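Local coordinates for iron binding protein FbpA (Mannheimia haemolytica, PDB 1Q35), which binds ferric iron in the periplasm and probably hands it on for uptake into the cell, at residues 107-121 with 214-228. Numbering follows the deposited sequence.
Sequences TSKDRVGKLPAGFDY and EAAIINFPSGEHGTH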
# COMPACT_ATOMS: atom_id res chain seq x y z
N THR A 107 10.12 8.75 -12.49
CA THR A 107 11.14 8.88 -13.53
C THR A 107 12.11 10.01 -13.21
O THR A 107 11.78 10.95 -12.50
CB THR A 107 10.52 9.15 -14.90
OG1 THR A 107 9.64 10.29 -14.82
CG2 THR A 107 9.66 7.98 -15.38
N SER A 108 13.31 9.90 -13.76
CA SER A 108 14.30 10.96 -13.64
C SER A 108 13.78 12.21 -14.33
O SER A 108 13.43 12.17 -15.50
CB SER A 108 15.61 10.52 -14.29
OG SER A 108 16.51 11.61 -14.41
N LYS A 109 13.74 13.32 -13.62
CA LYS A 109 13.38 14.61 -14.21
C LYS A 109 14.28 14.93 -15.41
O LYS A 109 13.78 15.28 -16.48
CB LYS A 109 13.48 15.71 -13.16
CG LYS A 109 13.08 17.10 -13.64
CD LYS A 109 13.31 18.17 -12.58
CE LYS A 109 12.97 19.55 -13.11
NZ LYS A 109 13.48 20.64 -12.23
N ASP A 110 15.59 14.78 -15.22
CA ASP A 110 16.58 15.18 -16.22
C ASP A 110 16.74 14.17 -17.35
O ASP A 110 16.94 14.55 -18.50
CB ASP A 110 17.96 15.40 -15.55
CG ASP A 110 17.97 16.60 -14.63
OD1 ASP A 110 18.80 16.61 -13.69
OD2 ASP A 110 17.21 17.57 -14.76
N ARG A 111 16.67 12.88 -17.03
CA ARG A 111 17.07 11.84 -17.97
C ARG A 111 15.91 11.10 -18.64
O ARG A 111 16.13 10.30 -19.55
CB ARG A 111 18.01 10.85 -17.27
CG ARG A 111 19.28 11.48 -16.71
CD ARG A 111 20.23 10.50 -16.07
NE ARG A 111 19.57 9.75 -15.01
CZ ARG A 111 19.36 10.20 -13.78
NH1 ARG A 111 19.80 11.39 -13.38
NH2 ARG A 111 18.71 9.43 -12.91
N VAL A 112 14.68 11.39 -18.21
CA VAL A 112 13.48 10.80 -18.81
C VAL A 112 12.40 11.85 -19.07
O VAL A 112 11.85 11.92 -20.17
CB VAL A 112 12.87 9.68 -17.92
CG1 VAL A 112 11.58 9.11 -18.54
CG2 VAL A 112 13.88 8.59 -17.68
N GLY A 113 12.09 12.65 -18.06
CA GLY A 113 10.95 13.54 -18.12
C GLY A 113 9.66 12.78 -17.80
O GLY A 113 9.67 11.69 -17.23
N LYS A 114 8.54 13.38 -18.18
CA LYS A 114 7.23 12.82 -17.92
C LYS A 114 6.93 11.71 -18.92
O LYS A 114 7.29 11.81 -20.10
CB LYS A 114 6.17 13.92 -18.03
CG LYS A 114 4.84 13.60 -17.39
CD LYS A 114 3.90 14.80 -17.49
CE LYS A 114 3.23 14.86 -18.85
NZ LYS A 114 4.13 15.30 -19.96
N LEU A 115 6.28 10.65 -18.46
CA LEU A 115 5.89 9.56 -19.35
C LEU A 115 4.68 9.98 -20.17
O LEU A 115 3.83 10.72 -19.68
CB LEU A 115 5.55 8.31 -18.54
CG LEU A 115 6.73 7.79 -17.73
CD1 LEU A 115 6.29 6.65 -16.84
CD2 LEU A 115 7.88 7.36 -18.64
N PRO A 116 4.59 9.52 -21.42
CA PRO A 116 3.45 9.86 -22.28
C PRO A 116 2.20 9.11 -21.87
O PRO A 116 2.28 8.03 -21.27
CB PRO A 116 3.91 9.38 -23.66
CG PRO A 116 4.81 8.23 -23.36
CD PRO A 116 5.53 8.61 -22.10
N ALA A 117 1.04 9.67 -22.20
CA ALA A 117 -0.22 8.95 -22.04
C ALA A 117 -0.12 7.61 -22.77
O ALA A 117 0.42 7.52 -23.87
CB ALA A 117 -1.38 9.77 -22.59
N GLY A 118 -0.64 6.57 -22.12
CA GLY A 118 -0.59 5.21 -22.63
C GLY A 118 0.51 4.36 -22.03
O GLY A 118 0.50 3.15 -22.20
N PHE A 119 1.46 4.97 -21.31
CA PHE A 119 2.56 4.22 -20.70
C PHE A 119 2.05 3.27 -19.63
O PHE A 119 1.24 3.64 -18.79
CB PHE A 119 3.61 5.17 -20.12
CG PHE A 119 4.95 4.53 -19.91
CD1 PHE A 119 5.97 4.69 -20.85
CD2 PHE A 119 5.21 3.76 -18.78
CE1 PHE A 119 7.21 4.12 -20.65
CE2 PHE A 119 6.47 3.19 -18.58
CZ PHE A 119 7.46 3.36 -19.52
N ASP A 120 2.56 2.04 -19.66
CA ASP A 120 2.07 0.94 -18.83
C ASP A 120 3.23 0.39 -18.01
O ASP A 120 4.39 0.48 -18.43
CB ASP A 120 1.53 -0.14 -19.78
CG ASP A 120 0.65 -1.16 -19.10
OD1 ASP A 120 1.09 -1.84 -18.15
OD2 ASP A 120 -0.50 -1.39 -19.53
N TYR A 121 2.93 -0.19 -16.85
CA TYR A 121 3.91 -1.03 -16.15
C TYR A 121 4.65 -1.96 -17.11
O TYR A 121 5.86 -2.12 -17.01
CB TYR A 121 3.24 -1.88 -15.07
CG TYR A 121 2.46 -1.06 -14.07
CD1 TYR A 121 3.09 -0.46 -12.99
CD2 TYR A 121 1.09 -0.86 -14.23
CE1 TYR A 121 2.37 0.32 -12.09
CE2 TYR A 121 0.37 -0.09 -13.34
CZ TYR A 121 1.01 0.50 -12.27
OH TYR A 121 0.30 1.28 -11.40
N GLU A 214 12.57 16.01 -5.76
CA GLU A 214 12.78 17.08 -6.74
C GLU A 214 13.50 16.60 -8.00
O GLU A 214 13.35 17.20 -9.06
CB GLU A 214 13.53 18.26 -6.11
CG GLU A 214 12.67 19.04 -5.13
CD GLU A 214 13.45 20.01 -4.25
OE1 GLU A 214 12.80 20.90 -3.67
OE2 GLU A 214 14.69 19.88 -4.13
N ALA A 215 14.27 15.52 -7.88
CA ALA A 215 14.96 14.92 -9.01
C ALA A 215 14.10 13.95 -9.81
O ALA A 215 14.56 13.40 -10.80
CB ALA A 215 16.20 14.21 -8.53
N ALA A 216 12.85 13.74 -9.39
CA ALA A 216 11.98 12.74 -10.00
C ALA A 216 10.62 13.32 -10.35
O ALA A 216 10.22 14.36 -9.82
CB ALA A 216 11.82 11.54 -9.06
N ILE A 217 9.93 12.63 -11.25
CA ILE A 217 8.58 12.96 -11.65
C ILE A 217 7.68 11.79 -11.28
O ILE A 217 8.03 10.63 -11.53
CB ILE A 217 8.52 13.24 -13.16
CG1 ILE A 217 9.29 14.53 -13.49
CG2 ILE A 217 7.07 13.34 -13.65
CD1 ILE A 217 9.63 14.67 -14.95
N ILE A 218 6.53 12.09 -10.68
CA ILE A 218 5.52 11.07 -10.41
C ILE A 218 4.66 10.84 -11.66
O ILE A 218 4.18 11.79 -12.28
CB ILE A 218 4.66 11.44 -9.15
CG1 ILE A 218 3.70 10.30 -8.81
CG2 ILE A 218 3.89 12.75 -9.34
CD1 ILE A 218 3.16 10.36 -7.40
N ASN A 219 4.49 9.58 -12.04
CA ASN A 219 3.70 9.23 -13.22
C ASN A 219 2.68 8.16 -12.86
O ASN A 219 3.02 7.16 -12.25
CB ASN A 219 4.57 8.68 -14.35
CG ASN A 219 5.70 9.60 -14.74
OD1 ASN A 219 5.55 10.45 -15.62
ND2 ASN A 219 6.86 9.42 -14.11
N PHE A 220 1.44 8.37 -13.30
CA PHE A 220 0.36 7.41 -13.10
C PHE A 220 0.17 6.63 -14.40
O PHE A 220 -0.28 7.20 -15.40
CB PHE A 220 -0.93 8.15 -12.74
CG PHE A 220 -0.82 8.99 -11.51
CD1 PHE A 220 -0.81 10.37 -11.60
CD2 PHE A 220 -0.72 8.40 -10.26
CE1 PHE A 220 -0.70 11.15 -10.46
CE2 PHE A 220 -0.62 9.17 -9.11
CZ PHE A 220 -0.60 10.55 -9.22
N PRO A 221 0.54 5.35 -14.41
CA PRO A 221 0.40 4.55 -15.63
C PRO A 221 -1.02 4.62 -16.21
O PRO A 221 -2.00 4.63 -15.48
CB PRO A 221 0.76 3.15 -15.16
CG PRO A 221 1.74 3.40 -14.08
CD PRO A 221 1.17 4.57 -13.33
N SER A 222 -1.09 4.69 -17.54
CA SER A 222 -2.35 4.94 -18.24
C SER A 222 -2.52 4.01 -19.44
O SER A 222 -3.10 4.39 -20.46
CB SER A 222 -2.42 6.41 -18.66
OG SER A 222 -1.29 6.78 -19.44
N GLY A 223 -2.02 2.79 -19.30
CA GLY A 223 -2.32 1.73 -20.24
C GLY A 223 -3.73 1.20 -20.05
O GLY A 223 -4.56 1.81 -19.38
N GLU A 224 -3.99 0.03 -20.61
CA GLU A 224 -5.32 -0.56 -20.67
C GLU A 224 -6.03 -0.58 -19.32
O GLU A 224 -7.23 -0.29 -19.22
CB GLU A 224 -5.20 -1.98 -21.22
CG GLU A 224 -6.51 -2.73 -21.36
CD GLU A 224 -6.36 -4.12 -21.94
OE1 GLU A 224 -7.40 -4.79 -22.12
OE2 GLU A 224 -5.22 -4.56 -22.21
N HIS A 225 -5.30 -0.97 -18.28
CA HIS A 225 -5.87 -1.14 -16.95
C HIS A 225 -5.44 -0.07 -15.97
O HIS A 225 -5.60 -0.23 -14.76
CB HIS A 225 -5.55 -2.53 -16.43
CG HIS A 225 -6.00 -3.62 -17.34
ND1 HIS A 225 -7.28 -4.13 -17.30
CD2 HIS A 225 -5.39 -4.22 -18.38
CE1 HIS A 225 -7.40 -5.06 -18.23
NE2 HIS A 225 -6.27 -5.13 -18.91
N GLY A 226 -4.89 1.03 -16.48
CA GLY A 226 -4.65 2.20 -15.66
C GLY A 226 -3.62 2.00 -14.56
O GLY A 226 -2.67 1.23 -14.68
N THR A 227 -3.83 2.72 -13.46
CA THR A 227 -2.92 2.72 -12.33
C THR A 227 -3.40 1.77 -11.25
O THR A 227 -4.57 1.79 -10.87
CB THR A 227 -2.82 4.15 -11.78
OG1 THR A 227 -2.09 4.99 -12.69
CG2 THR A 227 -2.02 4.20 -10.48
N HIS A 228 -2.50 0.94 -10.77
CA HIS A 228 -2.75 0.03 -9.66
C HIS A 228 -2.99 0.79 -8.37
O HIS A 228 -2.19 1.63 -7.97
CB HIS A 228 -1.56 -0.92 -9.50
CG HIS A 228 -1.62 -1.81 -8.30
ND1 HIS A 228 -2.41 -2.94 -8.24
CD2 HIS A 228 -0.96 -1.76 -7.12
CE1 HIS A 228 -2.24 -3.53 -7.07
NE2 HIS A 228 -1.35 -2.84 -6.37
O HOH W 1 16.89 13.11 -12.28
O HOH W 2 12.70 19.89 -9.48
O HOH W 3 3.21 11.19 -16.47
O HOH W 4 -2.48 -1.33 -17.81
O HOH W 5 -1.73 -1.49 -21.81
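Thr107 and Ile217 form an antiparallel hydrogen-bonded pair, each N giving to the other's O; Ser108 and Ala216 follow as a non-hydrogen-bonded pair, and Lys109 N reaches Ala215 O (2.9 Å). Farther along, Ser222 N meets Phe119 O (2.8 Å). Between these backbone links the Asn219 amide spans two parts of 107-121. Its ND2 gives, in the amide plane, to Thr107 OG1 (3.0 Å), which donates to Gly113 O; its OD1 takes an almost straight bond from Leu115 N (2.9 Å, 177°), from above the carbonyl plane, and a second from a water. Ile217 CD1 packs on the Gly113 backbone. Ser222 OG, set between its own backbone N and carbonyl carbon (chi1 55°), accepts from Gly118 N (2.8 Å). Pro221 CG lies over one face of the Tyr121 ring, 3.8 Å from its centroid, while Tyr121 OH accepts from His228 N at the ring edge (2.9 Å) and also bonds Arg103 O. Strand 216-219 thus joins the mixed sheet of the solute-binding protein fold, antiparallel to strand 96-108, whose Ile105 O also binds Asn219 ND2; strand 192-196 packs on Thr107 and Leu115, and helix 141-168, carrying Tyr142, a ferric iron ligand but metal-free here, covers Tyr121 and His228.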